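Local coordinates for peroxisomal membrane protein LPX1 (Saccharomyces cerevisiae, PDB 2Y6U) that hydrolyses ester bonds of lipids in the peroxisome, with acyl esterase, lipase and phospholipase A activity, as an alpha/beta hydrolase, at residues Gln3-Lys11 and Tyr71-Asp79; His59-Glu69 and Leu91-Asp99. All coordinates share one frame; numbering follows the deposited sequence. Where two conformers were deposited one is given.

Contact 1: Gln3-Lys11 and Tyr71-Asp79; sequences QNRFKKETK and YLPRLVAAD
Arg5 reaches from the N-terminal segment into the loop 71-79 and binds three of its backbone carbonyls. Arg5 NH1 gives hydrogen bonds to Leu75 O (2.8 Å) and Leu72 O (3.1 Å). Arg5 NH2 bonds Val76 O at 2.9 Å, with a weak second bond to Leu75 O. All three oxygens line the guanidinium edge, Val76 O in its plane and the other two tilted from it; together they limit its rotation. Leu72 O is met in its carbonyl plane; the donors to Leu75 O and Val76 O stand above theirs. The side chain leaves with CG trans to the backbone N (chi1 -179°) and stays extended to NE, which carries the guanidinium to the loop.

Within 3-11, the Gln3 amide folds back on Phe6: Gln3 NE2 donates to Phe6 O (2.8 Å) and Gln3 OE1 accepts from Phe6 N (3.0 Å).

Gln3 CB lies 4.3 Å from Pro73 CG, and Phe6 CE2 is 4.5 Å from Leu72 CB. Arg5 CG sits over the centre of the Phe6 ring.

The contact joins residues 3-6, leading into strand 6-11, outermost in the main sheet within this chain, to the loop between strands 51-58 and 84-92. Phe6 and Leu75 both rest on Ile86 of strand 84-92, and Leu72 also packs on Tyr38 of strand 35-40.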
loop_
_atom_site.group_PDB
_atom_site.type_symbol
_atom_site.label_atom_id
_atom_site.label_comp_id
_atom_site.label_asym_id
_atom_site.label_seq_id
_atom_site.Cartn_x
_atom_site.Cartn_y
_atom_site.Cartn_z
ATOM N N GLN A 3 -7.497 -22.954 -25.398
ATOM C CA GLN A 3 -8.353 -21.673 -25.054
ATOM C C GLN A 3 -8.162 -20.555 -26.128
ATOM O O GLN A 3 -7.048 -20.143 -26.426
ATOM C CB GLN A 3 -8.266 -21.185 -23.613
ATOM C CG GLN A 3 -7.401 -19.987 -23.100
ATOM C CD GLN A 3 -7.549 -18.609 -23.758
ATOM O OE1 GLN A 3 -8.649 -18.118 -23.981
ATOM N NE2 GLN A 3 -6.379 -17.968 -24.056
ATOM N N ASN A 4 -9.275 -20.160 -26.742
ATOM C CA ASN A 4 -9.308 -19.253 -27.898
ATOM C C ASN A 4 -10.110 -17.999 -27.628
ATOM O O ASN A 4 -10.416 -17.238 -28.499
ATOM C CB ASN A 4 -9.969 -20.012 -28.999
ATOM C CG ASN A 4 -9.140 -21.171 -29.452
ATOM O OD1 ASN A 4 -7.916 -21.036 -29.622
ATOM N ND2 ASN A 4 -9.798 -22.302 -29.744
ATOM N N ARG A 5 -10.487 -17.803 -26.389
ATOM C CA ARG A 5 -11.289 -16.645 -26.032
ATOM C C ARG A 5 -10.472 -15.386 -25.854
ATOM O O ARG A 5 -10.940 -14.313 -26.164
ATOM C CB ARG A 5 -12.012 -16.997 -24.771
ATOM C CG ARG A 5 -12.923 -15.949 -24.230
ATOM C CD ARG A 5 -13.711 -16.618 -23.060
ATOM N NE ARG A 5 -14.791 -15.756 -22.622
ATOM C CZ ARG A 5 -15.471 -15.876 -21.497
ATOM N NH1 ARG A 5 -15.150 -16.863 -20.656
ATOM N NH2 ARG A 5 -16.458 -15.015 -21.237
ATOM N N PHE A 6 -9.266 -15.525 -25.311
ATOM C CA PHE A 6 -8.431 -14.402 -24.895
ATOM C C PHE A 6 -7.029 -14.507 -25.479
ATOM O O PHE A 6 -6.461 -15.590 -25.521
ATOM C CB PHE A 6 -8.219 -14.393 -23.367
ATOM C CG PHE A 6 -9.479 -14.279 -22.566
ATOM C CD1 PHE A 6 -10.173 -13.088 -22.516
ATOM C CD2 PHE A 6 -9.920 -15.359 -21.793
ATOM C CE1 PHE A 6 -11.337 -12.976 -21.749
ATOM C CE2 PHE A 6 -11.045 -15.257 -21.053
ATOM C CZ PHE A 6 -11.750 -14.061 -21.007
ATOM N N LYS A 7 -6.481 -13.368 -25.885
ATOM C CA LYS A 7 -5.057 -13.257 -26.202
ATOM C C LYS A 7 -4.285 -13.403 -24.907
ATOM O O LYS A 7 -4.614 -12.750 -23.883
ATOM C CB LYS A 7 -4.788 -11.861 -26.797
ATOM C CG LYS A 7 -3.331 -11.512 -26.954
ATOM C CD LYS A 7 -3.158 -9.964 -27.293
ATOM C CE LYS A 7 -1.912 -9.584 -28.119
ATOM N NZ LYS A 7 -0.684 -9.993 -27.406
ATOM N N LYS A 8 -3.269 -14.239 -24.926
ATOM C CA LYS A 8 -2.449 -14.435 -23.765
ATOM C C LYS A 8 -1.117 -13.738 -23.922
ATOM O O LYS A 8 -0.438 -13.935 -24.914
ATOM C CB LYS A 8 -2.159 -15.914 -23.642
ATOM C CG LYS A 8 -1.373 -16.306 -22.402
ATOM C CD LYS A 8 -0.956 -17.776 -22.440
ATOM C CE LYS A 8 0.107 -18.062 -21.417
ATOM N NZ LYS A 8 0.536 -19.468 -21.404
ATOM N N GLU A 9 -0.675 -13.000 -22.912
ATOM C CA GLU A 9 0.719 -12.509 -22.864
ATOM C C GLU A 9 1.327 -12.773 -21.479
ATOM O O GLU A 9 0.661 -12.518 -20.465
ATOM C CB GLU A 9 0.734 -11.006 -23.157
ATOM C CG GLU A 9 2.184 -10.432 -23.286
ATOM C CD GLU A 9 2.196 -8.946 -23.656
ATOM O OE1 GLU A 9 1.084 -8.426 -24.025
ATOM O OE2 GLU A 9 3.317 -8.365 -23.609
ATOM N N THR A 10 2.569 -13.250 -21.416
ATOM C CA THR A 10 3.249 -13.463 -20.135
ATOM C C THR A 10 4.142 -12.245 -19.990
ATOM O O THR A 10 4.916 -11.907 -20.913
ATOM C CB THR A 10 4.078 -14.766 -20.226
ATOM O OG1 THR A 10 3.179 -15.831 -20.475
ATOM C CG2 THR A 10 4.901 -15.043 -18.970
ATOM N N LYS A 11 4.079 -11.597 -18.846
ATOM C CA LYS A 11 4.857 -10.424 -18.569
ATOM C C LYS A 11 5.636 -10.637 -17.270
ATOM O O LYS A 11 5.264 -11.482 -16.444
ATOM C CB LYS A 11 3.930 -9.194 -18.430
ATOM C CG LYS A 11 3.039 -8.908 -19.641
ATOM C CD LYS A 11 2.418 -7.541 -19.449
ATOM C CE LYS A 11 1.426 -7.198 -20.483
ATOM N NZ LYS A 11 0.691 -5.906 -20.243
ATOM N N TYR A 71 -10.380 -22.467 -15.798
ATOM C CA TYR A 71 -11.496 -21.550 -15.606
ATOM C C TYR A 71 -11.751 -20.615 -16.784
ATOM O O TYR A 71 -12.912 -20.185 -17.034
ATOM C CB TYR A 71 -11.239 -20.656 -14.395
ATOM C CG TYR A 71 -11.384 -21.354 -13.033
ATOM C CD1 TYR A 71 -10.671 -22.526 -12.721
ATOM C CD2 TYR A 71 -12.193 -20.789 -12.023
ATOM C CE1 TYR A 71 -10.802 -23.178 -11.436
ATOM C CE2 TYR A 71 -12.280 -21.384 -10.775
ATOM C CZ TYR A 71 -11.617 -22.579 -10.486
ATOM O OH TYR A 71 -11.745 -23.164 -9.224
ATOM N N LEU A 72 -10.675 -20.284 -17.494
ATOM C CA LEU A 72 -10.779 -19.212 -18.508
ATOM C C LEU A 72 -11.872 -19.366 -19.543
ATOM O O LEU A 72 -12.585 -18.429 -19.761
ATOM C CB LEU A 72 -9.413 -19.001 -19.221
ATOM C CG LEU A 72 -8.313 -18.578 -18.291
ATOM C CD1 LEU A 72 -6.904 -18.663 -19.047
ATOM C CD2 LEU A 72 -8.604 -17.150 -17.674
ATOM N N PRO A 73 -12.033 -20.530 -20.192
ATOM C CA PRO A 73 -13.109 -20.579 -21.163
ATOM C C PRO A 73 -14.498 -20.711 -20.525
ATOM O O PRO A 73 -15.476 -20.600 -21.224
ATOM C CB PRO A 73 -12.761 -21.787 -22.047
ATOM C CG PRO A 73 -11.668 -22.487 -21.334
ATOM C CD PRO A 73 -11.217 -21.751 -20.191
ATOM N N ARG A 74 -14.572 -20.899 -19.199
ATOM C CA ARG A 74 -15.831 -21.233 -18.553
ATOM C C ARG A 74 -16.423 -20.049 -17.767
ATOM O O ARG A 74 -17.585 -20.086 -17.348
ATOM C CB ARG A 74 -15.568 -22.396 -17.624
ATOM C CG ARG A 74 -15.423 -23.660 -18.362
ATOM C CD ARG A 74 -14.799 -24.718 -17.482
ATOM N NE ARG A 74 -14.743 -25.950 -18.240
ATOM C CZ ARG A 74 -13.750 -26.319 -19.047
ATOM N NH1 ARG A 74 -12.641 -25.576 -19.211
ATOM N NH2 ARG A 74 -13.855 -27.452 -19.678
ATOM N N LEU A 75 -15.650 -18.981 -17.678
ATOM C CA LEU A 75 -16.076 -17.778 -17.059
ATOM C C LEU A 75 -17.203 -17.020 -17.761
ATOM O O LEU A 75 -17.357 -17.097 -18.921
ATOM C CB LEU A 75 -14.889 -16.877 -16.782
ATOM C CG LEU A 75 -13.948 -17.372 -15.655
ATOM C CD1 LEU A 75 -12.632 -16.559 -15.805
ATOM C CD2 LEU A 75 -14.537 -17.221 -14.259
ATOM N N VAL A 76 -17.930 -16.266 -16.938
ATOM C CA VAL A 76 -19.144 -15.513 -17.265
ATOM C C VAL A 76 -19.101 -15.015 -18.722
ATOM O O VAL A 76 -18.275 -14.187 -19.123
ATOM C CB VAL A 76 -19.327 -14.375 -16.141
ATOM C CG1 VAL A 76 -18.618 -13.025 -16.477
ATOM C CG2 VAL A 76 -20.802 -14.246 -15.553
ATOM N N ALA A 77 -20.017 -15.539 -19.499
ATOM C CA ALA A 77 -20.232 -15.111 -20.896
ATOM C C ALA A 77 -20.631 -13.632 -20.887
ATOM O O ALA A 77 -21.236 -13.160 -19.900
ATOM C CB ALA A 77 -21.362 -15.942 -21.546
ATOM N N ALA A 78 -20.296 -12.920 -21.967
ATOM C CA ALA A 78 -20.709 -11.558 -22.164
ATOM C C ALA A 78 -22.210 -11.586 -22.164
ATOM O O ALA A 78 -22.833 -12.427 -22.854
ATOM C CB ALA A 78 -20.178 -11.022 -23.482
ATOM N N ASP A 79 -22.819 -10.712 -21.374
ATOM C CA ASP A 79 -24.262 -10.756 -21.271
ATOM C C ASP A 79 -24.855 -9.518 -21.954
ATOM O O ASP A 79 -24.434 -8.358 -21.663
ATOM C CB ASP A 79 -24.709 -10.977 -19.809
ATOM C CG ASP A 79 -24.734 -12.485 -19.414
ATOM O OD1 ASP A 79 -25.707 -13.184 -19.820
ATOM O OD2 ASP A 79 -23.793 -12.968 -18.712
#

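Contact 2: His59-Glu69 and Leu91-Asp99; sequences HGSGMSKVVWE and LIDQVNHGD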
loop_
_atom_site.group_PDB
_atom_site.type_symbol
_atom_site.label_atom_id
_atom_site.label_comp_id
_atom_site.label_asym_id
_atom_site.label_seq_id
_atom_site.Cartn_x
_atom_site.Cartn_y
_atom_site.Cartn_z
ATOM N N HIS A 59 -3.604 -17.687 -6.619
ATOM C CA HIS A 59 -3.497 -19.073 -6.237
ATOM C C HIS A 59 -3.206 -19.320 -4.732
ATOM O O HIS A 59 -2.753 -18.437 -4.001
ATOM C CB HIS A 59 -2.347 -19.770 -7.035
ATOM C CG HIS A 59 -0.985 -19.175 -6.722
ATOM N ND1 HIS A 59 -0.304 -19.455 -5.545
ATOM C CD2 HIS A 59 -0.205 -18.315 -7.421
ATOM C CE1 HIS A 59 0.837 -18.766 -5.547
ATOM N NE2 HIS A 59 0.910 -18.055 -6.661
ATOM N N GLY A 60 -3.434 -20.556 -4.330
ATOM C CA GLY A 60 -3.212 -21.000 -2.996
ATOM C C GLY A 60 -1.731 -21.331 -2.766
ATOM O O GLY A 60 -0.909 -21.421 -3.708
ATOM N N SER A 61 -1.414 -21.630 -1.519
ATOM C CA SER A 61 -0.053 -21.971 -1.088
ATOM C C SER A 61 0.363 -23.226 -1.836
ATOM O O SER A 61 -0.411 -24.208 -1.854
ATOM C CB SER A 61 -0.121 -22.303 0.432
ATOM O OG SER A 61 -0.364 -21.108 1.124
ATOM N N GLY A 62 1.592 -23.233 -2.360
ATOM C CA GLY A 62 2.149 -24.424 -3.038
ATOM C C GLY A 62 1.618 -24.716 -4.419
ATOM O O GLY A 62 1.965 -25.723 -5.021
ATOM N N MET A 63 0.786 -23.847 -4.957
ATOM C CA MET A 63 0.241 -24.039 -6.311
ATOM C C MET A 63 0.843 -23.004 -7.224
ATOM O O MET A 63 2.004 -22.612 -7.045
ATOM C CB MET A 63 -1.323 -24.006 -6.240
ATOM C CG MET A 63 -1.848 -25.031 -5.306
ATOM S SD MET A 63 -3.524 -25.501 -5.694
ATOM C CE MET A 63 -4.122 -26.053 -4.132
ATOM N N SER A 64 0.087 -22.508 -8.200
ATOM C CA SER A 64 0.597 -21.480 -9.138
ATOM C C SER A 64 -0.602 -20.964 -9.889
ATOM O O SER A 64 -1.677 -21.504 -9.753
ATOM C CB SER A 64 1.591 -22.102 -10.150
ATOM O OG SER A 64 0.905 -22.971 -11.080
ATOM N N LYS A 65 -0.353 -20.070 -10.810
ATOM C CA LYS A 65 -1.355 -19.471 -11.636
ATOM C C LYS A 65 -2.016 -20.494 -12.570
ATOM O O LYS A 65 -3.128 -20.276 -13.000
ATOM C CB LYS A 65 -0.721 -18.380 -12.431
ATOM C CG LYS A 65 0.259 -18.908 -13.485
ATOM C CD LYS A 65 0.979 -17.770 -14.256
ATOM C CE LYS A 65 2.120 -18.438 -15.027
ATOM N NZ LYS A 65 2.974 -17.496 -15.858
ATOM N N VAL A 66 -1.361 -21.630 -12.813
ATOM C CA VAL A 66 -1.858 -22.587 -13.775
ATOM C C VAL A 66 -3.205 -23.218 -13.363
ATOM O O VAL A 66 -3.988 -23.676 -14.230
ATOM C CB VAL A 66 -0.837 -23.718 -14.089
ATOM C CG1 VAL A 66 -0.839 -24.907 -13.040
ATOM C CG2 VAL A 66 -1.097 -24.222 -15.518
ATOM N N VAL A 67 -3.485 -23.218 -12.059
ATOM C CA VAL A 67 -4.699 -23.859 -11.543
ATOM C C VAL A 67 -5.970 -23.140 -11.992
ATOM O O VAL A 67 -7.069 -23.715 -11.939
ATOM C CB VAL A 67 -4.718 -23.975 -9.997
ATOM C CG1 VAL A 67 -3.468 -24.817 -9.529
ATOM C CG2 VAL A 67 -4.832 -22.604 -9.291
ATOM N N TRP A 68 -5.807 -21.919 -12.509
ATOM C CA TRP A 68 -6.930 -21.176 -13.020
ATOM C C TRP A 68 -7.114 -21.262 -14.520
ATOM O O TRP A 68 -8.153 -20.814 -15.066
ATOM C CB TRP A 68 -6.823 -19.723 -12.605
ATOM C CG TRP A 68 -6.549 -19.478 -11.185
ATOM C CD1 TRP A 68 -5.388 -19.009 -10.657
ATOM C CD2 TRP A 68 -7.454 -19.662 -10.069
ATOM N NE1 TRP A 68 -5.515 -18.841 -9.308
ATOM C CE2 TRP A 68 -6.763 -19.213 -8.908
ATOM C CE3 TRP A 68 -8.733 -20.129 -9.940
ATOM C CZ2 TRP A 68 -7.308 -19.265 -7.678
ATOM C CZ3 TRP A 68 -9.320 -20.118 -8.653
ATOM C CH2 TRP A 68 -8.598 -19.699 -7.567
ATOM N N GLU A 69 -6.182 -21.890 -15.246
ATOM C CA GLU A 69 -6.396 -21.968 -16.679
ATOM C C GLU A 69 -7.659 -22.662 -17.132
ATOM O O GLU A 69 -8.313 -22.202 -18.086
ATOM C CB GLU A 69 -5.145 -22.507 -17.430
ATOM C CG GLU A 69 -3.975 -21.577 -17.198
ATOM C CD GLU A 69 -2.643 -22.098 -17.937
ATOM O OE1 GLU A 69 -2.653 -23.159 -18.574
ATOM O OE2 GLU A 69 -1.617 -21.468 -17.748
ATOM N N LEU A 91 -3.554 -13.714 -14.151
ATOM C CA LEU A 91 -3.211 -14.839 -13.422
ATOM C C LEU A 91 -1.778 -14.691 -12.911
ATOM O O LEU A 91 -0.819 -14.604 -13.681
ATOM C CB LEU A 91 -3.317 -16.106 -14.267
ATOM C CG LEU A 91 -4.674 -16.517 -14.832
ATOM C CD1 LEU A 91 -4.537 -17.970 -15.440
ATOM C CD2 LEU A 91 -5.803 -16.322 -13.946
ATOM N N ILE A 92 -1.639 -14.508 -11.620
ATOM C CA ILE A 92 -0.373 -14.079 -11.030
ATOM C C ILE A 92 0.328 -15.216 -10.227
ATOM O O ILE A 92 -0.302 -15.920 -9.455
ATOM C CB ILE A 92 -0.643 -12.880 -10.084
ATOM C CG1 ILE A 92 -1.167 -11.697 -10.875
ATOM C CG2 ILE A 92 0.650 -12.457 -9.242
ATOM C CD1 ILE A 92 -1.755 -10.524 -9.947
ATOM N N ASP A 93 1.661 -15.366 -10.396
ATOM C CA ASP A 93 2.451 -16.252 -9.531
ATOM C C ASP A 93 3.171 -15.414 -8.493
ATOM O O ASP A 93 3.917 -14.454 -8.792
ATOM C CB ASP A 93 3.520 -16.987 -10.271
ATOM C CG ASP A 93 3.020 -18.209 -11.009
ATOM O OD1 ASP A 93 2.076 -18.860 -10.568
ATOM O OD2 ASP A 93 3.640 -18.526 -12.039
ATOM N N GLN A 94 2.934 -15.746 -7.239
ATOM C CA GLN A 94 3.649 -15.078 -6.127
ATOM C C GLN A 94 5.158 -15.327 -6.316
ATOM O O GLN A 94 5.565 -16.292 -6.989
ATOM C CB GLN A 94 3.190 -15.700 -4.836
ATOM C CG GLN A 94 1.732 -15.372 -4.468
ATOM C CD GLN A 94 1.580 -13.873 -4.245
ATOM O OE1 GLN A 94 2.200 -13.279 -3.368
ATOM N NE2 GLN A 94 0.723 -13.261 -5.029
ATOM N N VAL A 95 6.000 -14.499 -5.667
ATOM C CA VAL A 95 7.447 -14.486 -5.918
ATOM C C VAL A 95 8.105 -15.831 -5.749
ATOM O O VAL A 95 9.073 -16.123 -6.453
ATOM C CB VAL A 95 8.219 -13.444 -5.028
ATOM C CG1 VAL A 95 7.927 -11.970 -5.449
ATOM C CG2 VAL A 95 7.983 -13.718 -3.536
ATOM N N ASN A 96 7.587 -16.655 -4.820
ATOM C CA ASN A 96 8.164 -17.937 -4.566
ATOM C C ASN A 96 7.420 -19.153 -5.119
ATOM O O ASN A 96 7.587 -20.251 -4.635
ATOM C CB ASN A 96 8.419 -18.040 -3.030
ATOM C CG ASN A 96 7.157 -18.040 -2.238
ATOM O OD1 ASN A 96 6.125 -17.631 -2.737
ATOM N ND2 ASN A 96 7.219 -18.576 -1.008
ATOM N N HIS A 97 6.564 -18.899 -6.101
ATOM C CA HIS A 97 5.758 -19.901 -6.794
ATOM C C HIS A 97 5.954 -19.857 -8.339
ATOM O O HIS A 97 6.210 -18.801 -8.885
ATOM C CB HIS A 97 4.262 -19.720 -6.486
ATOM C CG HIS A 97 3.889 -20.052 -5.063
ATOM N ND1 HIS A 97 4.215 -19.215 -3.999
ATOM C CD2 HIS A 97 3.136 -21.058 -4.545
ATOM C CE1 HIS A 97 3.791 -19.790 -2.876
ATOM N NE2 HIS A 97 3.062 -20.849 -3.183
ATOM N N GLY A 98 5.738 -20.976 -9.014
ATOM C CA GLY A 98 5.527 -20.956 -10.479
ATOM C C GLY A 98 6.691 -20.302 -11.191
ATOM O O GLY A 98 7.854 -20.553 -10.874
ATOM N N ASP A 99 6.363 -19.475 -12.184
ATOM C CA ASP A 99 7.373 -18.900 -13.081
ATOM C C ASP A 99 8.090 -17.814 -12.344
ATOM O O ASP A 99 9.259 -17.508 -12.685
ATOM C CB ASP A 99 6.725 -18.409 -14.377
ATOM C CG ASP A 99 6.289 -19.564 -15.291
ATOM O OD1 ASP A 99 6.945 -20.628 -15.332
ATOM O OD2 ASP A 99 5.278 -19.390 -15.992
HETATM O O HOH W 1 -2.823 -17.042 -9.413
HETATM O O HOH W 2 4.474 -23.315 -8.254
HETATM O O HOH W 3 3.923 -16.412 -13.653
#
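The His-Gly loop after strand 51-58, which in many alpha/beta hydrolases forms part of the oxyanion hole and probably does so here, meets the end of strand 84-92 and the turn into helix 98-103. The His59 ring projects from this loop toward 91-99, its edge at Gln94 N. His59 NE2 accepts from Gln94 N at 3.1 Å, almost straight (177°) and in the ring plane. His59 ND1 donates to Gly60 O (2.8 Å). Both ring nitrogens are thus used and the ring cannot turn easily. The rotation about the first side-chain bond, chi1 63°, turns the ring to Gln94 and His97. His59 CE1 lies 3.3 Å above the His97 ring, toward its rim, the two planes 41° apart. Replacing this histidine by an alanine removes the acceptor, and would probably leave Gln94 N without its mate and open a gap beside the His97 ring.

His97 NE2 accepts in its ring plane from Gly62 N at 2.9 Å, tying the 94-97 turn to the 60-63 turn.

Asp93 spans the contact. Asp93 OD1 takes Lys65 N across it (2.7 Å), nearly in line with its own C-O bond. OD2 takes Asp99 N, within its own segment, from above the carboxylate plane. The extended Lys65 chain crosses Asp93 and ends in a salt bridge from Lys65 NZ to Asp99 OD2 (3.0 Å), on the anti lone pair. Asp36 is a second partner of Lys65, and Lys256 of Asp99. A water links Lys65 NZ to Asp93 OD2. Leu91 CD2 packs on Trp68 CB at 3.8 Å.

Ser61 N bonds Ser145 OG, in the Gly-X-Ser-X-Gly pattern of a probable nucleophile elbow. The arrangement is consistent with the loop lining the active site, as in other alpha/beta hydrolases.

In the fold
Both contacts use the connection between strands 51-58 and 84-92: contact 2 takes its first part, contact 1 the part that follows. Their centres lie about 17 Å apart. Contact 2 is buried, its centre about 9 Å from the centre of the chain, against about 17 Å for contact 1, which is partly buried and lies toward the outer edge strand of the main sheet. The chemistry follows the place. In contact 1 one arginine serves backbone carbonyls, with modest apolar packing around Leu72. Contact 2 has histidine rings, a carboxylate, a salt bridge and ordered waters that bind backbone and side chains. Contact 2 adjoins the probable nucleophile elbow; contact 1 ties the N-terminal segment to the fold.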